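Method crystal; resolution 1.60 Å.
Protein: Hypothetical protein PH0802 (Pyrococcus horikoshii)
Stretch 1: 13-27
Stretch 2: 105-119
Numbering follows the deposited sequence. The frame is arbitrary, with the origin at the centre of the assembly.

Stretch 1 13-27: LFRVPEGEELLTYIK
Stretch 2 105-119: HLVEGEVFVAEIFLQ

Residues 13-27 run as a strand, a turn and the start of a helix against two strands of 105-119, 106-111 and 114-119, with a corner at F112 and V113. The strand that enters at L13 from earlier in the chain lies antiparallel to 114-119, at 147° between axes and 4.8 Å at closest approach.

L13 (phi/psi -147/122) pairs with F117 without hydrogen bonds, CA to CA 4.5 Å. Its side chain (t, p) brings CD1 to 4.2 Å from F117 CB, on the face shared with R15 and E115. F14 (-156/159) pairs with I116 through two hydrogen bonds: F14 N to I116 O, 3.0 Å, and I116 N to F14 O, 2.9 Å. Its p rotamer folds the ring back, so that F14 CE1 lies 3.6 Å from I116 CB and I116 O sits over one ring face. R15 (-100/127) pairs with E115, CA to CA 4.6 Å. Its chi angles are t, t, p and 93°. A water accepts from R15 NH2 (2.8 Å) and donates to V16 O (2.7 Å) and F112 O (2.9 Å), joining the two stretches. V16 N donates to A114 O at 2.9 Å. V16 (t) packs CG2 3.8 Å from I116 CG1 and CG1 3.9 Å from V111 CG2.

P17 to E20 form a type II turn, closed by E20 N to P17 O at 3.2 Å. E18 (-51/136) extends t, t, and its OE2 lies 3.8 Å from F112 CD1, at the ring edge. G19 (90/-9) has backbone angles that call for glycine. G19 N donates to V111 O at 2.8 Å, and V111 N donates to E20 O at 2.7 Å, so both polar groups of V111 bind the turn.

E21 (-93/123; t, m) caps the helix. Its OE1 accepts from T24 N (2.8 Å) and T24 OG1 (2.7 Å). Its OE2 accepts from L23 N (3.1 Å) and, across the contact, from G109 N (2.9 Å). The carboxylate thus ties the helix start to the strand. L22 N donates to G109 O at 2.9 Å.

The helix axis is perpendicular to strand 106-111, 7.6 Å away at closest approach. L22 (t, p) points toward the other stretch, with CB 3.8 Å from V111 CG2 and CD1 4.0 Å from A114 CB. L23 (m, t) places CG 3.9 Å from L106 CD2. I26 (m, t) sets CG2 4.2 Å from L118 CD1. T24, Y25 and K27 do not touch the other stretch.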

# COMPACT_ATOMS: atom_id res chain seq x y z
N LEU A 13 -10.71 -9.34 5.60
CA LEU A 13 -11.08 -8.03 5.08
C LEU A 13 -12.27 -7.59 5.89
O LEU A 13 -13.27 -8.31 5.93
CB LEU A 13 -11.42 -8.10 3.59
CG LEU A 13 -11.78 -6.73 2.98
CD1 LEU A 13 -10.63 -5.74 3.09
CD2 LEU A 13 -12.23 -6.92 1.54
N PHE A 14 -12.16 -6.44 6.55
CA PHE A 14 -13.19 -6.02 7.50
C PHE A 14 -13.21 -4.53 7.71
O PHE A 14 -12.20 -3.82 7.46
CB PHE A 14 -13.02 -6.73 8.86
CG PHE A 14 -11.64 -6.64 9.45
CD1 PHE A 14 -11.22 -5.51 10.14
CD2 PHE A 14 -10.76 -7.67 9.28
CE1 PHE A 14 -9.91 -5.43 10.64
CE2 PHE A 14 -9.48 -7.61 9.78
CZ PHE A 14 -9.04 -6.48 10.45
N ARG A 15 -14.36 -4.06 8.19
CA ARG A 15 -14.49 -2.71 8.66
C ARG A 15 -14.40 -2.64 10.16
O ARG A 15 -15.12 -3.34 10.87
CB ARG A 15 -15.81 -2.09 8.23
CG ARG A 15 -15.93 -0.68 8.73
CD ARG A 15 -16.93 0.14 8.00
NE ARG A 15 -18.28 -0.29 8.28
CZ ARG A 15 -19.07 0.21 9.24
NH1 ARG A 15 -20.33 -0.23 9.38
NH2 ARG A 15 -18.63 1.09 10.08
N VAL A 16 -13.50 -1.78 10.63
CA VAL A 16 -13.30 -1.54 12.04
C VAL A 16 -14.41 -0.60 12.53
O VAL A 16 -14.64 0.43 11.92
CB VAL A 16 -11.91 -0.90 12.27
CG1 VAL A 16 -11.70 -0.60 13.73
CG2 VAL A 16 -10.80 -1.75 11.73
N PRO A 17 -15.08 -0.92 13.65
CA PRO A 17 -16.11 -0.02 14.18
C PRO A 17 -15.64 1.41 14.45
O PRO A 17 -14.53 1.64 14.93
CB PRO A 17 -16.53 -0.71 15.47
CG PRO A 17 -16.30 -2.11 15.22
CD PRO A 17 -15.00 -2.15 14.43
N GLU A 18 -16.54 2.36 14.17
CA GLU A 18 -16.34 3.76 14.54
C GLU A 18 -15.98 3.86 16.02
O GLU A 18 -16.65 3.28 16.90
CB GLU A 18 -17.58 4.59 14.23
CG GLU A 18 -17.46 6.07 14.61
CD GLU A 18 -18.76 6.84 14.52
OE1 GLU A 18 -19.85 6.21 14.53
OE2 GLU A 18 -18.67 8.07 14.47
N GLY A 19 -14.98 4.70 16.28
CA GLY A 19 -14.54 4.95 17.65
C GLY A 19 -13.46 4.08 18.23
O GLY A 19 -12.90 4.43 19.29
N GLU A 20 -13.10 3.00 17.51
CA GLU A 20 -11.99 2.19 18.00
C GLU A 20 -10.73 2.98 17.74
O GLU A 20 -10.67 3.75 16.76
CB GLU A 20 -11.90 0.87 17.22
CG GLU A 20 -12.96 -0.13 17.63
CD GLU A 20 -12.54 -1.05 18.78
OE1 GLU A 20 -11.41 -1.01 19.29
OE2 GLU A 20 -13.39 -1.89 19.16
N GLU A 21 -9.69 2.64 18.50
CA GLU A 21 -8.37 3.18 18.19
C GLU A 21 -7.80 2.08 17.30
O GLU A 21 -7.82 0.89 17.65
CB GLU A 21 -7.48 3.39 19.41
CG GLU A 21 -6.19 4.16 19.11
CD GLU A 21 -5.17 3.31 18.42
OE1 GLU A 21 -4.81 2.24 18.97
OE2 GLU A 21 -4.69 3.72 17.34
N LEU A 22 -7.41 2.49 16.08
CA LEU A 22 -7.03 1.50 15.07
C LEU A 22 -5.97 0.45 15.46
O LEU A 22 -6.15 -0.76 15.20
CB LEU A 22 -6.63 2.24 13.80
CG LEU A 22 -6.34 1.37 12.58
CD1 LEU A 22 -7.53 0.49 12.26
CD2 LEU A 22 -5.96 2.26 11.39
N LEU A 23 -4.84 0.89 16.01
CA LEU A 23 -3.76 -0.03 16.38
C LEU A 23 -4.24 -1.01 17.45
O LEU A 23 -3.98 -2.22 17.36
CB LEU A 23 -2.45 0.67 16.82
CG LEU A 23 -1.76 1.50 15.74
CD1 LEU A 23 -0.65 2.29 16.39
CD2 LEU A 23 -1.22 0.63 14.62
N THR A 24 -4.98 -0.47 18.41
CA THR A 24 -5.53 -1.27 19.49
C THR A 24 -6.45 -2.33 18.96
O THR A 24 -6.34 -3.49 19.33
CB THR A 24 -6.24 -0.34 20.49
OG1 THR A 24 -5.27 0.55 21.05
CG2 THR A 24 -6.79 -1.14 21.68
N TYR A 25 -7.35 -1.96 18.04
CA TYR A 25 -8.29 -2.93 17.50
C TYR A 25 -7.55 -4.04 16.75
O TYR A 25 -7.84 -5.20 16.92
CB TYR A 25 -9.29 -2.25 16.55
CG TYR A 25 -10.23 -3.19 15.85
CD1 TYR A 25 -11.52 -3.40 16.31
CD2 TYR A 25 -9.82 -3.89 14.72
CE1 TYR A 25 -12.38 -4.26 15.65
CE2 TYR A 25 -10.67 -4.75 14.07
CZ TYR A 25 -11.94 -4.93 14.54
OH TYR A 25 -12.78 -5.76 13.87
N ILE A 26 -6.55 -3.68 15.95
CA ILE A 26 -5.89 -4.68 15.14
C ILE A 26 -5.17 -5.65 16.10
O ILE A 26 -5.23 -6.85 15.89
CB ILE A 26 -4.93 -4.07 14.07
CG1 ILE A 26 -5.73 -3.31 13.01
CG2 ILE A 26 -4.10 -5.19 13.41
CD1 ILE A 26 -4.91 -2.41 12.19
N LYS A 27 -4.54 -5.13 17.15
CA LYS A 27 -3.90 -5.97 18.18
C LYS A 27 -4.90 -6.92 18.83
O LYS A 27 -4.65 -8.14 18.93
CB LYS A 27 -3.22 -5.11 19.24
CG LYS A 27 -2.65 -5.94 20.39
CD LYS A 27 -1.84 -5.10 21.39
CE LYS A 27 -1.35 -5.97 22.51
NZ LYS A 27 -0.19 -5.48 23.34
N HIS A 105 5.01 7.30 10.90
CA HIS A 105 4.63 6.15 11.71
C HIS A 105 3.30 6.44 12.39
O HIS A 105 3.12 7.54 12.91
CB HIS A 105 5.73 5.92 12.74
CG HIS A 105 5.34 5.04 13.88
ND1 HIS A 105 5.47 5.42 15.20
CD2 HIS A 105 4.83 3.79 13.90
CE1 HIS A 105 5.06 4.43 15.97
NE2 HIS A 105 4.67 3.43 15.21
N LEU A 106 2.38 5.48 12.45
CA LEU A 106 1.12 5.70 13.15
C LEU A 106 1.32 5.43 14.63
O LEU A 106 1.64 4.33 15.03
CB LEU A 106 0.01 4.80 12.62
CG LEU A 106 -1.35 5.02 13.29
CD1 LEU A 106 -1.89 6.43 13.06
CD2 LEU A 106 -2.32 3.96 12.80
N VAL A 107 1.15 6.47 15.44
CA VAL A 107 1.25 6.38 16.89
C VAL A 107 -0.10 6.00 17.48
O VAL A 107 -0.17 5.09 18.31
CB VAL A 107 1.76 7.71 17.50
CG1 VAL A 107 1.72 7.64 19.05
CG2 VAL A 107 3.16 7.96 17.00
N GLU A 108 -1.17 6.67 17.04
CA GLU A 108 -2.54 6.27 17.38
C GLU A 108 -3.52 6.97 16.47
O GLU A 108 -3.20 8.02 15.92
CB GLU A 108 -2.87 6.59 18.84
CG GLU A 108 -2.80 8.05 19.18
CD GLU A 108 -3.31 8.37 20.60
OE1 GLU A 108 -2.62 8.04 21.57
OE2 GLU A 108 -4.40 8.94 20.74
N GLY A 109 -4.74 6.43 16.35
CA GLY A 109 -5.72 7.11 15.53
C GLY A 109 -7.10 6.54 15.78
O GLY A 109 -7.33 5.32 15.72
N GLU A 110 -8.03 7.46 16.01
CA GLU A 110 -9.41 7.06 16.25
C GLU A 110 -10.06 6.78 14.90
O GLU A 110 -10.02 7.60 13.98
CB GLU A 110 -10.17 8.16 16.99
CG GLU A 110 -11.59 7.79 17.26
CD GLU A 110 -12.34 8.90 17.95
OE1 GLU A 110 -11.82 9.45 18.94
OE2 GLU A 110 -13.43 9.25 17.46
N VAL A 111 -10.69 5.63 14.77
CA VAL A 111 -11.36 5.27 13.52
C VAL A 111 -12.73 5.89 13.27
O VAL A 111 -13.61 5.66 14.09
CB VAL A 111 -11.63 3.76 13.49
CG1 VAL A 111 -12.56 3.34 12.32
CG2 VAL A 111 -10.32 2.99 13.48
N PHE A 112 -12.81 6.49 12.05
CA PHE A 112 -14.19 6.87 11.69
C PHE A 112 -14.65 5.69 10.87
O PHE A 112 -15.60 5.02 11.21
CB PHE A 112 -14.21 8.26 10.96
CG PHE A 112 -15.57 8.67 10.45
CD1 PHE A 112 -16.66 8.74 11.33
CD2 PHE A 112 -15.76 8.92 9.11
CE1 PHE A 112 -17.92 9.10 10.84
CE2 PHE A 112 -17.02 9.27 8.62
CZ PHE A 112 -18.10 9.35 9.50
N VAL A 113 -13.90 5.48 9.77
CA VAL A 113 -14.12 4.30 8.89
C VAL A 113 -12.71 3.76 8.69
O VAL A 113 -11.82 4.51 8.39
CB VAL A 113 -14.73 4.63 7.53
CG1 VAL A 113 -14.70 3.40 6.55
CG2 VAL A 113 -16.16 5.15 7.72
N ALA A 114 -12.57 2.42 8.74
CA ALA A 114 -11.26 1.81 8.44
C ALA A 114 -11.59 0.45 7.82
O ALA A 114 -12.29 -0.38 8.46
CB ALA A 114 -10.29 1.66 9.58
N GLU A 115 -11.12 0.25 6.60
CA GLU A 115 -11.35 -0.94 5.83
C GLU A 115 -9.98 -1.56 5.71
O GLU A 115 -9.10 -1.06 4.98
CB GLU A 115 -11.99 -0.62 4.47
CG GLU A 115 -13.40 -0.06 4.66
CD GLU A 115 -14.04 0.51 3.41
OE1 GLU A 115 -13.43 0.53 2.33
OE2 GLU A 115 -15.19 1.00 3.51
N ILE A 116 -9.79 -2.58 6.52
CA ILE A 116 -8.50 -3.25 6.67
C ILE A 116 -8.44 -4.67 6.06
O ILE A 116 -9.36 -5.50 6.28
CB ILE A 116 -8.21 -3.34 8.20
CG1 ILE A 116 -8.24 -1.97 8.91
CG2 ILE A 116 -6.90 -4.06 8.44
CD1 ILE A 116 -7.40 -0.86 8.32
N PHE A 117 -7.31 -4.91 5.40
CA PHE A 117 -6.96 -6.20 4.83
C PHE A 117 -5.82 -6.74 5.69
O PHE A 117 -4.85 -6.03 5.96
CB PHE A 117 -6.48 -6.11 3.37
CG PHE A 117 -5.95 -7.40 2.84
CD1 PHE A 117 -4.59 -7.60 2.66
CD2 PHE A 117 -6.82 -8.44 2.52
CE1 PHE A 117 -4.10 -8.82 2.16
CE2 PHE A 117 -6.32 -9.65 2.02
CZ PHE A 117 -4.98 -9.82 1.84
N LEU A 118 -5.95 -8.00 6.11
CA LEU A 118 -4.96 -8.62 6.98
C LEU A 118 -4.66 -10.02 6.49
O LEU A 118 -5.58 -10.81 6.29
CB LEU A 118 -5.45 -8.63 8.41
CG LEU A 118 -4.42 -9.08 9.42
CD1 LEU A 118 -4.69 -8.43 10.75
CD2 LEU A 118 -4.36 -10.60 9.59
N GLN A 119 -3.38 -10.32 6.26
CA GLN A 119 -2.95 -11.62 5.77
C GLN A 119 -1.98 -12.21 6.78
O GLN A 119 -0.84 -11.74 6.93
CB GLN A 119 -2.29 -11.51 4.37
CG GLN A 119 -1.67 -12.81 3.88
CD GLN A 119 -2.74 -13.89 3.72
OE1 GLN A 119 -2.73 -14.92 4.45
NE2 GLN A 119 -3.68 -13.66 2.84
O HOH W 1 -16.18 2.26 10.65
O HOH W 2 -1.87 3.01 19.54